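PDB 2J6P: Sb(V)-As(V) reductase from Leishmania major, which probably reduces pentavalent arsenate and antimonate to their trivalent forms, using a rhodanese-type domain related to that of Cdc25 phosphatases. Local coordinates for residues T48-K61 / K84-Y98. Sequence-based numbering, arbitrary orientation.
Sequences TISCTEEMYEKLAK and KGANRFALAQKKLGY. With SO4 (sulfate ion), chain T; SO4 (sulfate ion), chain J.
Tyr56 of helix 53-61 packs its ring against Arg88 of helix 84-96, the two helix segments crossing at -68°. As a knob, the Tyr56 ring fits among Gly85, Arg88, Phe89 and Ala92, and Arg88 CB lies 3.6 Å from its centroid, almost on the ring normal: a CH-pi contact. From there the extended arginine chain passes beside the phenol, and NH1 donates to Tyr56 OH at 2.8 Å. NH1 also donates to a lone pair of the Thr48 carbonyl (NH1 to O 2.6 Å, N-H...O 146°), while Thr48 CG2 covers one guanidinium face. NE and NH2 both donate to O4 of the chain J sulfate, probably from the crystallisation liquor.

Further along, Ala92 CB meets Tyr56 CB, and Phe89 CE1 reaches Ala60 CA at 3.4 Å. On the exposed side Lys95 NZ makes salt bridges to Glu57 OE2 (2.8 Å), met syn but tilted from the carboxylate plane, and Glu53 OE1 (3.2 Å).

Behind them, Thr48 OG1 bonds to Arg81 O, Phe89 packs on Phe73 and Val103, and Gln93, its CG against Ala60 CB, donates from NE2 to Pro101 O. Bonded to carbonyl, phenol and sulfate oxygens, the guanidinium probably rotates little and ties the loop before helix 53-61 to helix 84-96, the sulfate probably offsetting its charge.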
loop_
_atom_site.group_PDB
_atom_site.type_symbol
_atom_site.label_atom_id
_atom_site.label_comp_id
_atom_site.label_asym_id
_atom_site.label_seq_id
_atom_site.Cartn_x
_atom_site.Cartn_y
_atom_site.Cartn_z
ATOM N N THR A 48 -0.655 -0.688 -14.028
ATOM C CA THR A 48 0.404 -1.616 -13.523
ATOM C C THR A 48 -0.171 -2.881 -12.839
ATOM O O THR A 48 0.399 -3.974 -12.932
ATOM C CB THR A 48 1.295 -0.835 -12.544
ATOM O OG1 THR A 48 1.981 0.154 -13.378
ATOM C CG2 THR A 48 2.412 -1.785 -11.938
ATOM N N ILE A 49 -1.287 -2.736 -12.113
ATOM C CA ILE A 49 -1.774 -3.841 -11.350
ATOM C C ILE A 49 -2.161 -5.029 -12.193
ATOM O O ILE A 49 -2.133 -6.137 -11.714
ATOM C CB ILE A 49 -2.922 -3.311 -10.402
ATOM C CG1 ILE A 49 -3.336 -4.289 -9.399
ATOM C CG2 ILE A 49 -4.119 -2.967 -11.158
ATOM C CD1 ILE A 49 -4.561 -3.663 -8.562
ATOM N N SER A 50 -2.578 -4.820 -13.447
ATOM C CA SER A 50 -3.141 -5.900 -14.166
ATOM C C SER A 50 -2.548 -6.112 -15.558
ATOM O O SER A 50 -2.983 -7.057 -16.224
ATOM C CB SER A 50 -4.625 -5.582 -14.252
ATOM O OG SER A 50 -4.875 -4.396 -15.046
ATOM N N CYS A 51 -1.673 -5.198 -16.062
ATOM C CA CYS A 51 -1.036 -5.359 -17.379
ATOM C C CYS A 51 -0.070 -6.510 -17.408
ATOM O O CYS A 51 0.479 -6.846 -16.376
ATOM C CB CYS A 51 -0.261 -4.156 -17.819
ATOM S SG CYS A 51 -1.353 -2.938 -18.370
ATOM N N THR A 52 0.002 -7.224 -18.549
ATOM C CA THR A 52 0.812 -8.417 -18.608
ATOM C C THR A 52 1.947 -8.137 -19.576
ATOM O O THR A 52 1.942 -7.134 -20.227
ATOM C CB THR A 52 0.057 -9.634 -19.065
ATOM O OG1 THR A 52 -0.406 -9.329 -20.421
ATOM C CG2 THR A 52 -1.238 -9.870 -18.154
ATOM N N GLU A 53 2.940 -9.033 -19.623
ATOM C CA GLU A 53 4.165 -8.816 -20.327
ATOM C C GLU A 53 3.954 -8.468 -21.807
ATOM O O GLU A 53 4.602 -7.567 -22.312
ATOM C CB GLU A 53 4.945 -10.155 -20.188
ATOM C CG GLU A 53 6.209 -10.215 -20.967
ATOM C CD GLU A 53 6.812 -11.688 -21.019
ATOM O OE1 GLU A 53 6.306 -12.555 -21.854
ATOM O OE2 GLU A 53 7.806 -11.945 -20.226
ATOM N N GLU A 54 3.098 -9.230 -22.549
ATOM C CA GLU A 54 2.873 -8.955 -23.986
ATOM C C GLU A 54 2.303 -7.585 -24.193
ATOM O O GLU A 54 2.515 -6.933 -25.259
ATOM C CB GLU A 54 1.951 -10.008 -24.592
ATOM C CG GLU A 54 2.034 -10.014 -26.121
ATOM C CD GLU A 54 1.071 -11.053 -26.822
ATOM O OE1 GLU A 54 0.712 -12.116 -26.190
ATOM O OE2 GLU A 54 0.659 -10.782 -28.018
ATOM N N MET A 55 1.589 -7.072 -23.174
ATOM C CA MET A 55 0.963 -5.769 -23.352
ATOM C C MET A 55 2.099 -4.709 -23.422
ATOM O O MET A 55 1.983 -3.731 -24.121
ATOM C CB MET A 55 0.027 -5.580 -22.123
ATOM C CG MET A 55 -1.328 -6.515 -22.400
ATOM S SD MET A 55 -2.376 -6.329 -20.887
ATOM C CE MET A 55 -2.925 -4.652 -21.088
ATOM N N TYR A 56 3.129 -4.828 -22.571
ATOM C CA TYR A 56 4.258 -3.863 -22.597
ATOM C C TYR A 56 5.076 -4.038 -23.912
ATOM O O TYR A 56 5.525 -3.096 -24.396
ATOM C CB TYR A 56 5.233 -4.160 -21.440
ATOM C CG TYR A 56 4.616 -3.733 -20.076
ATOM C CD1 TYR A 56 3.965 -4.669 -19.303
ATOM C CD2 TYR A 56 4.528 -2.385 -19.716
ATOM C CE1 TYR A 56 3.329 -4.286 -18.093
ATOM C CE2 TYR A 56 3.971 -1.978 -18.528
ATOM C CZ TYR A 56 3.314 -2.949 -17.722
ATOM O OH TYR A 56 2.707 -2.670 -16.503
ATOM N N GLU A 57 5.171 -5.252 -24.431
ATOM C CA GLU A 57 5.832 -5.557 -25.731
ATOM C C GLU A 57 5.115 -4.881 -26.840
ATOM O O GLU A 57 5.756 -4.131 -27.642
ATOM C CB GLU A 57 5.885 -7.068 -25.963
ATOM C CG GLU A 57 6.915 -7.597 -25.035
ATOM C CD GLU A 57 6.909 -9.157 -24.982
ATOM O OE1 GLU A 57 6.294 -9.762 -25.851
ATOM O OE2 GLU A 57 7.472 -9.741 -24.044
ATOM N N LYS A 58 3.779 -4.938 -26.814
ATOM C CA LYS A 58 3.029 -4.314 -27.919
ATOM C C LYS A 58 3.093 -2.807 -27.722
ATOM O O LYS A 58 3.154 -2.052 -28.709
ATOM C CB LYS A 58 1.537 -4.735 -27.876
ATOM C CG LYS A 58 1.350 -6.131 -28.309
ATOM C CD LYS A 58 -0.089 -6.789 -28.054
ATOM C CE LYS A 58 -0.212 -7.990 -28.974
ATOM N NZ LYS A 58 -1.567 -8.126 -29.593
ATOM N N LEU A 59 3.105 -2.324 -26.454
ATOM C CA LEU A 59 3.265 -0.857 -26.369
ATOM C C LEU A 59 4.671 -0.397 -26.918
ATOM O O LEU A 59 4.774 0.655 -27.553
ATOM C CB LEU A 59 3.193 -0.383 -24.891
ATOM C CG LEU A 59 3.247 1.133 -24.698
ATOM C CD1 LEU A 59 2.057 2.000 -25.421
ATOM C CD2 LEU A 59 3.198 1.419 -23.098
ATOM N N ALA A 60 5.718 -1.157 -26.570
ATOM C CA ALA A 60 7.083 -0.832 -27.019
ATOM C C ALA A 60 7.067 -0.782 -28.537
ATOM O O ALA A 60 7.620 0.151 -29.099
ATOM C CB ALA A 60 8.097 -1.921 -26.490
ATOM N N LYS A 61 6.496 -1.783 -29.222
ATOM C CA LYS A 61 6.568 -1.730 -30.703
ATOM C C LYS A 61 5.750 -0.530 -31.198
ATOM O O LYS A 61 6.152 0.214 -32.091
ATOM C CB LYS A 61 5.936 -3.030 -31.242
ATOM C CG LYS A 61 5.835 -3.143 -32.825
ATOM C CD LYS A 61 5.316 -4.534 -33.160
ATOM C CE LYS A 61 5.819 -5.133 -34.519
ATOM N NZ LYS A 61 5.020 -4.445 -35.495
ATOM N N LYS A 84 7.248 0.776 -11.376
ATOM C CA LYS A 84 7.069 -0.613 -11.785
ATOM C C LYS A 84 6.713 -0.748 -13.241
ATOM O O LYS A 84 7.346 -1.552 -13.878
ATOM C CB LYS A 84 6.008 -1.364 -10.959
ATOM C CG LYS A 84 6.569 -1.669 -9.534
ATOM C CD LYS A 84 5.398 -2.299 -8.805
ATOM C CE LYS A 84 5.721 -3.698 -8.474
ATOM N NZ LYS A 84 6.236 -3.761 -7.067
ATOM N N GLY A 85 5.717 0.027 -13.725
ATOM C CA GLY A 85 5.371 0.043 -15.184
ATOM C C GLY A 85 6.586 0.404 -16.042
ATOM O O GLY A 85 6.847 -0.197 -17.095
ATOM N N ALA A 86 7.362 1.380 -15.582
ATOM C CA ALA A 86 8.550 1.839 -16.397
ATOM C C ALA A 86 9.629 0.747 -16.437
ATOM O O ALA A 86 10.286 0.541 -17.467
ATOM C CB ALA A 86 9.117 3.133 -15.833
ATOM N N ASN A 87 9.827 0.081 -15.293
ATOM C CA ASN A 87 10.696 -1.135 -15.213
ATOM C C ASN A 87 10.148 -2.214 -16.200
ATOM O O ASN A 87 10.936 -2.752 -16.975
ATOM C CB ASN A 87 10.667 -1.748 -13.795
ATOM C CG ASN A 87 11.610 -1.047 -12.867
ATOM O OD1 ASN A 87 12.690 -0.573 -13.306
ATOM N ND2 ASN A 87 11.250 -0.991 -11.571
ATOM N N ARG A 88 8.872 -2.580 -16.115
ATOM C CA ARG A 88 8.325 -3.585 -17.079
ATOM C C ARG A 88 8.508 -3.137 -18.559
ATOM O O ARG A 88 8.789 -3.943 -19.436
ATOM C CB ARG A 88 6.875 -3.739 -16.764
ATOM C CG ARG A 88 6.664 -4.518 -15.408
ATOM C CD ARG A 88 5.177 -4.484 -15.219
ATOM N NE ARG A 88 4.734 -4.948 -13.911
ATOM C CZ ARG A 88 3.457 -4.937 -13.538
ATOM N NH1 ARG A 88 2.472 -4.459 -14.406
ATOM N NH2 ARG A 88 3.191 -5.397 -12.280
ATOM N N PHE A 89 8.222 -1.862 -18.821
ATOM C CA PHE A 89 8.321 -1.322 -20.112
ATOM C C PHE A 89 9.823 -1.412 -20.629
ATOM O O PHE A 89 10.085 -1.876 -21.778
ATOM C CB PHE A 89 7.900 0.103 -20.140
ATOM C CG PHE A 89 7.907 0.698 -21.580
ATOM C CD1 PHE A 89 7.085 0.142 -22.575
ATOM C CD2 PHE A 89 8.865 1.685 -21.934
ATOM C CE1 PHE A 89 7.152 0.642 -23.903
ATOM C CE2 PHE A 89 8.946 2.173 -23.260
ATOM C CZ PHE A 89 8.080 1.634 -24.272
ATOM N N ALA A 90 10.785 -1.002 -19.795
ATOM C CA ALA A 90 12.148 -0.907 -20.245
ATOM C C ALA A 90 12.584 -2.342 -20.459
ATOM O O ALA A 90 13.306 -2.581 -21.406
ATOM C CB ALA A 90 13.091 -0.258 -19.137
ATOM N N LEU A 91 12.180 -3.296 -19.590
ATOM C CA LEU A 91 12.556 -4.760 -19.816
ATOM C C LEU A 91 11.932 -5.306 -21.111
ATOM O O LEU A 91 12.585 -5.970 -21.894
ATOM C CB LEU A 91 12.243 -5.660 -18.635
ATOM C CG LEU A 91 12.964 -5.192 -17.319
ATOM C CD1 LEU A 91 12.096 -5.536 -16.029
ATOM C CD2 LEU A 91 14.296 -5.935 -17.377
ATOM N N ALA A 92 10.687 -4.984 -21.398
ATOM C CA ALA A 92 10.111 -5.357 -22.722
ATOM C C ALA A 92 10.809 -4.711 -23.911
ATOM O O ALA A 92 11.046 -5.389 -24.962
ATOM C CB ALA A 92 8.595 -5.018 -22.817
ATOM N N GLN A 93 11.198 -3.445 -23.802
ATOM C CA GLN A 93 11.918 -2.789 -24.955
ATOM C C GLN A 93 13.266 -3.567 -25.170
ATOM O O GLN A 93 13.621 -3.848 -26.272
ATOM C CB GLN A 93 12.330 -1.345 -24.652
ATOM C CG GLN A 93 11.226 -0.436 -24.735
ATOM C CD GLN A 93 11.737 0.975 -24.608
ATOM O OE1 GLN A 93 12.341 1.310 -23.633
ATOM N NE2 GLN A 93 11.439 1.809 -25.560
ATOM N N LYS A 94 13.998 -3.854 -24.098
ATOM C CA LYS A 94 15.253 -4.551 -24.231
ATOM C C LYS A 94 14.947 -5.941 -24.880
ATOM O O LYS A 94 15.625 -6.351 -25.765
ATOM C CB LYS A 94 15.895 -4.782 -22.884
ATOM C CG LYS A 94 17.473 -5.212 -22.913
ATOM C CD LYS A 94 18.216 -4.646 -21.648
ATOM C CE LYS A 94 19.547 -5.501 -21.364
ATOM N NZ LYS A 94 20.681 -4.735 -20.656
ATOM N N LYS A 95 13.919 -6.659 -24.438
ATOM C CA LYS A 95 13.695 -7.974 -24.991
ATOM C C LYS A 95 13.410 -7.895 -26.492
ATOM O O LYS A 95 13.811 -8.744 -27.264
ATOM C CB LYS A 95 12.571 -8.678 -24.191
ATOM C CG LYS A 95 11.967 -9.933 -24.842
ATOM C CD LYS A 95 11.149 -10.698 -23.850
ATOM C CE LYS A 95 9.969 -11.425 -24.605
ATOM N NZ LYS A 95 8.942 -12.067 -23.667
ATOM N N LEU A 96 12.796 -6.832 -26.951
ATOM C CA LEU A 96 12.380 -6.798 -28.285
ATOM C C LEU A 96 13.500 -6.155 -29.115
ATOM O O LEU A 96 13.388 -6.149 -30.350
ATOM C CB LEU A 96 11.110 -5.960 -28.443
ATOM C CG LEU A 96 9.786 -6.674 -27.918
ATOM C CD1 LEU A 96 8.607 -5.878 -28.416
ATOM C CD2 LEU A 96 9.624 -8.053 -28.405
ATOM N N GLY A 97 14.451 -5.484 -28.463
ATOM C CA GLY A 97 15.566 -4.791 -29.180
ATOM C C GLY A 97 15.411 -3.358 -29.481
ATOM O O GLY A 97 16.033 -2.849 -30.480
ATOM N N TYR A 98 14.566 -2.652 -28.688
ATOM C CA TYR A 98 14.301 -1.232 -28.969
ATOM C C TYR A 98 15.000 -0.383 -27.925
ATOM O O TYR A 98 15.144 -0.779 -26.819
ATOM C CB TYR A 98 12.777 -0.846 -28.872
ATOM C CG TYR A 98 11.883 -1.427 -29.940
ATOM C CD1 TYR A 98 10.858 -2.364 -29.594
ATOM C CD2 TYR A 98 12.123 -1.180 -31.286
ATOM C CE1 TYR A 98 10.037 -2.975 -30.590
ATOM C CE2 TYR A 98 11.336 -1.839 -32.306
ATOM C CZ TYR A 98 10.298 -2.685 -31.928
ATOM O OH TYR A 98 9.505 -3.296 -32.883
HETATM S S SO4 T . 2.862 -11.214 -16.420
HETATM O O1 SO4 T . 3.258 -11.038 -17.782
HETATM O O2 SO4 T . 3.325 -12.369 -15.685
HETATM O O3 SO4 T . 1.524 -11.617 -16.711
HETATM O O4 SO4 T . 2.909 -9.993 -15.553
HETATM S S SO4 J . 5.515 -7.228 -10.297
HETATM O O1 SO4 J . 4.212 -7.549 -9.780
HETATM O O2 SO4 J . 6.187 -8.249 -11.121
HETATM O O3 SO4 J . 6.012 -6.795 -8.976
HETATM O O4 SO4 J . 5.385 -6.080 -11.235
HETATM O O HOH W 1 5.631 -12.158 -24.221
HETATM O O HOH W 2 10.089 1.015 -27.772
#